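Local coordinates for cysteine desulfurase (Fervidobacterium islandicum, PDB 6A6E), which catalyses removal of sulfur from cysteine with the help of pyridoxal-5'-phosphate, as the SufS member of the sulfur formation (Suf) system, at residues S319-E324 / N405-I410; D12-N17 / F308-K313. One frame throughout, in Å; residues are numbered along the deposited sequence.

Interaction 1 (S319-E324 / N405-I410); sequences SNYLLE and NTKEDI
Tyr321 meets Lys407 and Ile410 where helix 308-327 passes the first turn of helix 407-423. The Lys407 chain lies over one face of the phenol ring in a CH-pi contact: CG is 4.0 Å from the centroid of the Tyr321 ring and displaced toward its rim. Farther along the chain, Lys407 CE comes within 3.8 Å of Tyr321 CD1. Both amphipathic side chains take polar partners outside these segments, Lys407 NZ giving a bond to Arg6 O and Tyr321 OH bonding to Asp411 and Arg6.

Apolar packing continues through Ile410. Its CG2 branch, anti to the backbone N, approaches Tyr321 CD2 obliquely at 3.7 Å, while CD1 sits in the ring plane at the edge. The same CD1 reaches Leu322 CB at 3.9 Å, so one isoleucine serves two successive residues of the facing helix. Leu322 also touches Val346, which places this layer over strand 345-350 of the six-stranded sheet.

Within 405-410, side-chain hydrogen bonds shape the start of the helix. Thr406 and Asp409 form a capping box: Asp409 N donates to Thr406 OG1 (2.9 Å), and Thr406 N donates back to Asp409 OD2 (3.0 Å). Asn405 ND2 grips that same OD2 from the other face of the carboxylate with a nearly straight bond (169°), while Asp409 OD1 forms a salt bridge with Arg33.

Between 319-324 and 405-410 the contact is thus made by carbon surfaces; the Tyr321 OH bond to Asp411 adds a polar link between the two helices. The capping network probably helps to set where Lys407 and Ile410 are presented.

Interaction 2 (D12-N17 / F308-K313); sequences DEEFSN and FEKVEK
Glu14 and Lys310 reach toward each other from two helices and meet in a salt bridge, Glu14 OE2 lying 2.8 Å from Lys310 NZ. They share the buried surface equally, and no other pair of residues touches across the segments. Their CA atoms are 11.1 Å apart, a gap spanned because both chains run extended beyond CG; the two side chains cross at about a right angle. In Lys310, CG stands anti to the carbonyl carbon (chi1 -67°), from where the straight methylene chain carries the ammonium toward helix 12-20. The carboxylate oxygen lies almost in line with the end of that chain, the angle from Lys310 CE through Lys310 NZ to Glu14 OE2 being 155°. No N-H of a tetrahedral ammonium can then point straight at OE2, and the pairing is essentially electrostatic.

In fold terms, this bridge ties the N-terminal helix 12-20 to helix 308-327, which belongs to the C-terminal part of the class-V aminotransferase fold; parts of the chain almost 300 residues apart are joined at the surface.

The two carboxylate oxygens of Glu14 divide their work. OE1 accepts a hydrogen bond from Ser11 N, just ahead of helix 12-20, and is 4.1 Å from Lys310 NZ, which leaves OE2 as the oxygen facing the lysine. That second hold probably limits rotation of the carboxylate and steadies OE2 for its charged partner. Lys310 also packs on Val9 of the N-terminal segment, and a PEG molecule, probably from the crystallisation liquor, lies about 4 Å from its side chain.

How the interactions relate
Helix 308-327 takes part in both contacts, its first turns in interaction 2 and a later stretch in interaction 1, with the centres 15 Å apart. Phe15 of segment 12-17 joins them directly: its CZ packs 3.2 Å from Asn405 O, and its CE2 lies 3.4 Å from Thr406 CG2. The Phe15 ring also meets His314, whose NE2 is hydrogen-bonded to Asn405 O. Helix 12-20 therefore borders the start of helix 407-423 as well as helix 308-327. The two contacts differ in character, one partly buried and apolar, the other charged and at the surface. Neither includes a residue of the pyridoxal-5'-phosphate pocket, such as Lys236 or His133.

Interaction 1 (S319-E324 / N405-I410)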
ATOM      1  N   SER A 319      16.525  23.048 -13.519  1.00 27.91           N
ATOM      2  CA  SER A 319      16.078  23.885 -12.417  1.00 28.94           C
ATOM      3  C   SER A 319      16.613  25.297 -12.493  1.00 29.07           C
ATOM      4  O   SER A 319      15.864  26.259 -12.217  1.00 27.39           O
ATOM      5  CB  SER A 319      16.488  23.330 -11.045  1.00 28.63           C
ATOM      6  OG  SER A 319      16.007  22.025 -10.845  1.00 33.48           O
ATOM      7  N   ASN A 320      17.914  25.423 -12.764  1.00 27.51           N
ATOM      8  CA  ASN A 320      18.542  26.732 -12.912  1.00 28.63           C
ATOM      9  C   ASN A 320      17.920  27.501 -14.053  1.00 25.44           C
ATOM     10  O   ASN A 320      17.571  28.628 -13.878  1.00 25.58           O
ATOM     11  CB  ASN A 320      20.029  26.613 -13.120  1.00 30.32           C
ATOM     12  CG  ASN A 320      20.716  26.002 -11.919  1.00 34.14           C
ATOM     13  OD1 ASN A 320      20.201  26.031 -10.816  1.00 44.73           O
ATOM     14  ND2 ASN A 320      21.868  25.439 -12.128  1.00 34.89           N
ATOM     15  N   TYR A 321      17.767  26.883 -15.207  1.00 26.47           N
ATOM     16  CA  TYR A 321      17.057  27.497 -16.338  1.00 29.03           C
ATOM     17  C   TYR A 321      15.579  27.897 -16.035  1.00 31.13           C
ATOM     18  O   TYR A 321      15.119  28.970 -16.395  1.00 27.57           O
ATOM     19  CB  TYR A 321      17.110  26.563 -17.508  1.00 28.14           C
ATOM     20  CG  TYR A 321      16.641  27.178 -18.816  1.00 31.34           C
ATOM     21  CD1 TYR A 321      17.479  28.048 -19.587  1.00 31.64           C
ATOM     22  CD2 TYR A 321      15.412  26.836 -19.337  1.00 29.40           C
ATOM     23  CE1 TYR A 321      17.024  28.569 -20.786  1.00 32.30           C
ATOM     24  CE2 TYR A 321      14.934  27.361 -20.517  1.00 30.76           C
ATOM     25  CZ  TYR A 321      15.745  28.213 -21.257  1.00 32.95           C
ATOM     26  OH  TYR A 321      15.213  28.644 -22.454  1.00 31.08           O
ATOM     27  N   LEU A 322      14.831  27.031 -15.370  1.00 31.01           N
ATOM     28  CA  LEU A 322      13.444  27.368 -15.005  1.00 29.26           C
ATOM     29  C   LEU A 322      13.462  28.583 -14.093  1.00 27.82           C
ATOM     30  O   LEU A 322      12.730  29.558 -14.329  1.00 26.02           O
ATOM     31  CB  LEU A 322      12.747  26.186 -14.294  1.00 28.14           C
ATOM     32  CG  LEU A 322      11.388  26.464 -13.652  1.00 27.69           C
ATOM     33  CD1 LEU A 322      10.372  26.885 -14.732  1.00 30.16           C
ATOM     34  CD2 LEU A 322      10.911  25.203 -12.910  1.00 26.34           C
ATOM     35  N   LEU A 323      14.272  28.550 -13.039  1.00 24.72           N
ATOM     36  CA  LEU A 323      14.265  29.664 -12.118  1.00 28.51           C
ATOM     37  C   LEU A 323      14.746  30.989 -12.792  1.00 32.83           C
ATOM     38  O   LEU A 323      14.147  32.026 -12.575  1.00 29.82           O
ATOM     39  CB  LEU A 323      15.100  29.322 -10.921  1.00 31.45           C
ATOM     40  CG  LEU A 323      15.030  30.313  -9.759  1.00 34.32           C
ATOM     41  CD1 LEU A 323      13.726  30.172  -8.996  1.00 35.49           C
ATOM     42  CD2 LEU A 323      16.178  30.017  -8.828  1.00 33.52           C
ATOM     43  N   GLU A 324      15.775  30.926 -13.653  1.00 33.65           N
ATOM     44  CA  GLU A 324      16.251  32.095 -14.436  1.00 35.56           C
ATOM     45  C   GLU A 324      15.156  32.712 -15.300  1.00 32.91           C
ATOM     46  O   GLU A 324      14.951  33.909 -15.272  1.00 32.24           O
ATOM     47  CB  GLU A 324      17.412  31.665 -15.330  1.00 38.28           C
ATOM     48  CG  GLU A 324      18.009  32.746 -16.210  1.00 49.19           C
ATOM     49  CD  GLU A 324      18.907  32.150 -17.286  1.00 56.02           C
ATOM     50  OE1 GLU A 324      18.423  31.955 -18.425  1.00 66.14           O
ATOM     51  OE2 GLU A 324      20.068  31.823 -16.978  1.00 60.41           O
ATOM     52  N   ASN A 405      12.133  16.038 -18.860  1.00 19.93           N
ATOM     53  CA  ASN A 405      11.837  17.413 -19.275  1.00 23.24           C
ATOM     54  C   ASN A 405      13.030  18.048 -20.034  1.00 24.30           C
ATOM     55  O   ASN A 405      14.165  17.593 -19.934  1.00 25.01           O
ATOM     56  CB  ASN A 405      11.440  18.315 -18.096  1.00 20.53           C
ATOM     57  CG  ASN A 405      10.059  17.995 -17.544  1.00 21.77           C
ATOM     58  OD1 ASN A 405       9.930  17.743 -16.328  1.00 24.03           O
ATOM     59  ND2 ASN A 405       9.015  17.984 -18.415  1.00 21.81           N
ATOM     60  N   THR A 406      12.734  19.083 -20.808  1.00 27.79           N
ATOM     61  CA  THR A 406      13.723  19.789 -21.647  1.00 29.71           C
ATOM     62  C   THR A 406      13.654  21.287 -21.434  1.00 29.26           C
ATOM     63  O   THR A 406      12.718  21.818 -20.814  1.00 24.40           O
ATOM     64  CB  THR A 406      13.480  19.527 -23.152  1.00 31.36           C
ATOM     65  OG1 THR A 406      12.251  20.147 -23.557  1.00 34.34           O
ATOM     66  CG2 THR A 406      13.470  18.022 -23.450  1.00 29.46           C
ATOM     67  N   LYS A 407      14.657  21.988 -21.929  1.00 28.87           N
ATOM     68  CA  LYS A 407      14.586  23.432 -21.913  1.00 30.29           C
ATOM     69  C   LYS A 407      13.497  23.934 -22.792  1.00 26.20           C
ATOM     70  O   LYS A 407      12.854  24.914 -22.471  1.00 24.57           O
ATOM     71  CB  LYS A 407      15.908  24.033 -22.330  1.00 36.07           C
ATOM     72  CG  LYS A 407      16.887  23.972 -21.185  1.00 38.31           C
ATOM     73  CD  LYS A 407      18.243  24.472 -21.627  1.00 42.27           C
ATOM     74  CE  LYS A 407      19.130  24.756 -20.436  1.00 43.39           C
ATOM     75  NZ  LYS A 407      20.474  24.257 -20.793  1.00 48.55           N
ATOM     76  N   GLU A 408      13.233  23.238 -23.884  1.00 30.11           N
ATOM     77  CA  GLU A 408      12.079  23.598 -24.696  1.00 30.71           C
ATOM     78  C   GLU A 408      10.728  23.538 -23.952  1.00 33.15           C
ATOM     79  O   GLU A 408       9.865  24.429 -24.128  1.00 29.05           O
ATOM     80  CB  GLU A 408      12.037  22.770 -25.967  1.00 37.36           C
ATOM     81  CG  GLU A 408      10.844  23.190 -26.804  1.00 45.43           C
ATOM     82  CD  GLU A 408      10.703  22.414 -28.089  1.00 55.29           C
ATOM     83  OE1 GLU A 408      11.417  22.766 -29.059  1.00 64.44           O
ATOM     84  OE2 GLU A 408       9.846  21.498 -28.143  1.00 59.97           O
ATOM     85  N   ASP A 409      10.534  22.494 -23.116  1.00 30.38           N
ATOM     86  CA  ASP A 409       9.349  22.410 -22.241  1.00 26.41           C
ATOM     87  C   ASP A 409       9.201  23.675 -21.434  1.00 22.54           C
ATOM     88  O   ASP A 409       8.120  24.258 -21.322  1.00 23.82           O
ATOM     89  CB  ASP A 409       9.451  21.232 -21.257  1.00 24.76           C
ATOM     90  CG  ASP A 409       9.333  19.884 -21.911  1.00 25.49           C
ATOM     91  OD1 ASP A 409       8.691  19.763 -22.983  1.00 26.86           O
ATOM     92  OD2 ASP A 409       9.804  18.868 -21.282  1.00 31.38           O
ATOM     93  N   ILE A 410      10.281  24.087 -20.834  1.00 22.66           N
ATOM     94  CA  ILE A 410      10.275  25.288 -20.044  1.00 25.05           C
ATOM     95  C   ILE A 410       9.906  26.547 -20.908  1.00 29.22           C
ATOM     96  O   ILE A 410       9.080  27.404 -20.469  1.00 25.04           O
ATOM     97  CB  ILE A 410      11.607  25.419 -19.332  1.00 24.67           C
ATOM     98  CG1 ILE A 410      11.712  24.308 -18.279  1.00 27.95           C
ATOM     99  CG2 ILE A 410      11.755  26.763 -18.647  1.00 27.04           C
ATOM    100  CD1 ILE A 410      13.053  24.183 -17.603  1.00 27.46           C
TER

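Interaction 2 (D12-N17 / F308-K313)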
ATOM      1  N   ASP A  12      22.569  14.096 -27.612  1.00 45.60           N
ATOM      2  CA  ASP A  12      21.229  14.177 -28.193  1.00 50.08           C
ATOM      3  C   ASP A  12      20.639  12.800 -28.388  1.00 51.21           C
ATOM      4  O   ASP A  12      19.417  12.634 -28.330  1.00 47.23           O
ATOM      5  CB  ASP A  12      21.233  14.955 -29.495  1.00 54.16           C
ATOM      6  CG  ASP A  12      21.513  16.412 -29.271  1.00 61.19           C
ATOM      7  OD1 ASP A  12      20.776  17.046 -28.476  1.00 58.17           O
ATOM      8  OD2 ASP A  12      22.490  16.928 -29.859  1.00 66.16           O
ATOM      9  N   GLU A  13      21.499  11.808 -28.601  1.00 47.42           N
ATOM     10  CA  GLU A  13      21.036  10.440 -28.707  1.00 47.27           C
ATOM     11  C   GLU A  13      20.606   9.792 -27.359  1.00 42.00           C
ATOM     12  O   GLU A  13      19.635   9.064 -27.332  1.00 38.22           O
ATOM     13  CB  GLU A  13      22.140   9.571 -29.299  1.00 53.33           C
ATOM     14  CG  GLU A  13      21.733   8.102 -29.496  1.00 55.43           C
ATOM     15  CD  GLU A  13      22.883   7.107 -29.345  1.00 65.52           C
ATOM     16  OE1 GLU A  13      24.062   7.528 -29.190  1.00 66.11           O
ATOM     17  OE2 GLU A  13      22.602   5.884 -29.390  1.00 68.91           O
ATOM     18  N   GLU A  14      21.398   9.948 -26.300  1.00 41.68           N
ATOM     19  CA  GLU A  14      21.033   9.378 -25.010  1.00 46.07           C
ATOM     20  C   GLU A  14      19.711  10.007 -24.589  1.00 40.27           C
ATOM     21  O   GLU A  14      18.830   9.339 -24.115  1.00 36.35           O
ATOM     22  CB  GLU A  14      22.023   9.751 -23.922  1.00 49.32           C
ATOM     23  CG  GLU A  14      23.371   9.074 -23.918  1.00 54.12           C
ATOM     24  CD  GLU A  14      24.338   9.820 -22.999  1.00 57.99           C
ATOM     25  OE1 GLU A  14      24.683  10.999 -23.285  1.00 55.26           O
ATOM     26  OE2 GLU A  14      24.737   9.253 -21.963  1.00 64.13           O
ATOM     27  N   PHE A  15      19.619  11.322 -24.727  1.00 38.17           N
ATOM     28  CA  PHE A  15      18.493  12.052 -24.245  1.00 38.21           C
ATOM     29  C   PHE A  15      17.270  11.684 -25.056  1.00 40.14           C
ATOM     30  O   PHE A  15      16.157  11.459 -24.525  1.00 30.19           O
ATOM     31  CB  PHE A  15      18.762  13.544 -24.289  1.00 44.11           C
ATOM     32  CG  PHE A  15      17.802  14.346 -23.457  1.00 51.08           C
ATOM     33  CD1 PHE A  15      17.491  13.964 -22.165  1.00 52.65           C
ATOM     34  CD2 PHE A  15      17.213  15.489 -23.957  1.00 64.17           C
ATOM     35  CE1 PHE A  15      16.605  14.702 -21.397  1.00 54.34           C
ATOM     36  CE2 PHE A  15      16.335  16.235 -23.189  1.00 61.81           C
ATOM     37  CZ  PHE A  15      16.034  15.836 -21.909  1.00 56.54           C
ATOM     38  N   SER A  16      17.471  11.560 -26.344  1.00 34.02           N
ATOM     39  CA  SER A  16      16.390  11.166 -27.193  1.00 39.00           C
ATOM     40  C   SER A  16      15.842   9.767 -26.826  1.00 36.87           C
ATOM     41  O   SER A  16      14.629   9.515 -26.894  1.00 33.17           O
ATOM     42  CB  SER A  16      16.849  11.175 -28.657  1.00 40.25           C
ATOM     43  OG  SER A  16      15.762  10.770 -29.425  1.00 42.63           O
ATOM     44  N   ASN A  17      16.754   8.865 -26.502  1.00 36.01           N
ATOM     45  CA  ASN A  17      16.425   7.524 -26.021  1.00 36.32           C
ATOM     46  C   ASN A  17      15.631   7.542 -24.699  1.00 33.26           C
ATOM     47  O   ASN A  17      14.650   6.795 -24.536  1.00 33.12           O
ATOM     48  CB  ASN A  17      17.710   6.734 -25.769  1.00 40.14           C
ATOM     49  CG  ASN A  17      18.273   6.133 -27.029  1.00 45.90           C
ATOM     50  OD1 ASN A  17      17.582   6.002 -28.027  1.00 47.03           O
ATOM     51  ND2 ASN A  17      19.542   5.772 -26.982  1.00 42.03           N
ATOM     52  N   PHE A 308      22.936   7.977 -12.256  1.00 27.91           N
ATOM     53  CA  PHE A 308      22.094   8.794 -11.422  1.00 29.82           C
ATOM     54  C   PHE A 308      22.724  10.164 -11.169  1.00 31.12           C
ATOM     55  O   PHE A 308      22.003  11.139 -10.940  1.00 27.77           O
ATOM     56  CB  PHE A 308      21.780   8.088 -10.118  1.00 35.34           C
ATOM     57  CG  PHE A 308      20.642   8.743  -9.327  1.00 29.53           C
ATOM     58  CD1 PHE A 308      19.375   8.868  -9.883  1.00 28.26           C
ATOM     59  CD2 PHE A 308      20.894   9.323  -8.107  1.00 26.89           C
ATOM     60  CE1 PHE A 308      18.342   9.531  -9.185  1.00 28.05           C
ATOM     61  CE2 PHE A 308      19.885   9.988  -7.405  1.00 30.28           C
ATOM     62  CZ  PHE A 308      18.603  10.081  -7.939  1.00 26.95           C
ATOM     63  N   GLU A 309      24.056  10.252 -11.228  1.00 28.31           N
ATOM     64  CA  GLU A 309      24.755  11.554 -11.230  1.00 32.45           C
ATOM     65  C   GLU A 309      24.379  12.408 -12.452  1.00 27.44           C
ATOM     66  O   GLU A 309      24.180  13.582 -12.330  1.00 28.10           O
ATOM     67  CB  GLU A 309      26.315  11.436 -11.088  1.00 40.95           C
ATOM     68  CG  GLU A 309      27.038  12.782 -10.851  1.00 54.10           C
ATOM     69  CD  GLU A 309      26.567  13.553  -9.588  1.00 69.65           C
ATOM     70  OE1 GLU A 309      26.226  12.886  -8.565  1.00 78.69           O
ATOM     71  OE2 GLU A 309      26.531  14.823  -9.602  1.00 68.93           O
ATOM     72  N   LYS A 310      24.249  11.811 -13.612  1.00 26.65           N
ATOM     73  CA  LYS A 310      23.723  12.529 -14.712  1.00 28.93           C
ATOM     74  C   LYS A 310      22.266  12.970 -14.478  1.00 31.66           C
ATOM     75  O   LYS A 310      21.887  14.072 -14.870  1.00 28.61           O
ATOM     76  CB  LYS A 310      23.840  11.708 -15.969  1.00 34.44           C
ATOM     77  CG  LYS A 310      25.289  11.480 -16.419  1.00 35.99           C
ATOM     78  CD  LYS A 310      25.306  10.513 -17.588  1.00 41.24           C
ATOM     79  CE  LYS A 310      26.602  10.507 -18.359  1.00 45.37           C
ATOM     80  NZ  LYS A 310      26.342   9.955 -19.730  1.00 49.50           N
ATOM     81  N   VAL A 311      21.443  12.128 -13.825  1.00 27.97           N
ATOM     82  CA  VAL A 311      20.047  12.486 -13.583  1.00 22.90           C
ATOM     83  C   VAL A 311      20.036  13.750 -12.748  1.00 21.86           C
ATOM     84  O   VAL A 311      19.344  14.696 -13.069  1.00 21.00           O
ATOM     85  CB  VAL A 311      19.256  11.314 -12.899  1.00 23.29           C
ATOM     86  CG1 VAL A 311      17.884  11.778 -12.416  1.00 24.21           C
ATOM     87  CG2 VAL A 311      19.112  10.143 -13.875  1.00 21.02           C
ATOM     88  N   GLU A 312      20.849  13.760 -11.698  1.00 21.47           N
ATOM     89  CA  GLU A 312      20.931  14.825 -10.800  1.00 22.35           C
ATOM     90  C   GLU A 312      21.406  16.115 -11.444  1.00 28.77           C
ATOM     91  O   GLU A 312      20.776  17.171 -11.230  1.00 27.26           O
ATOM     92  CB  GLU A 312      21.804  14.439  -9.622  1.00 24.33           C
ATOM     93  CG  GLU A 312      22.057  15.560  -8.654  1.00 26.05           C
ATOM     94  CD  GLU A 312      22.913  15.168  -7.454  1.00 30.82           C
ATOM     95  OE1 GLU A 312      23.011  13.973  -7.009  1.00 27.89           O
ATOM     96  OE2 GLU A 312      23.456  16.121  -6.871  1.00 36.21           O
ATOM     97  N   LYS A 313      22.477  16.031 -12.244  1.00 29.10           N
ATOM     98  CA  LYS A 313      22.972  17.190 -13.004  1.00 31.06           C
ATOM     99  C   LYS A 313      21.965  17.722 -13.998  1.00 27.68           C
ATOM    100  O   LYS A 313      21.837  18.920 -14.112  1.00 25.06           O
ATOM    101  CB  LYS A 313      24.289  16.867 -13.763  1.00 35.37           C
ATOM    102  CG  LYS A 313      25.546  16.904 -12.905  1.00 43.88           C
ATOM    103  CD  LYS A 313      26.061  18.351 -12.802  1.00 56.62           C
ATOM    104  CE  LYS A 313      27.268  18.543 -11.874  1.00 64.15           C
ATOM    105  NZ  LYS A 313      26.888  18.577 -10.426  1.00 67.70           N
TER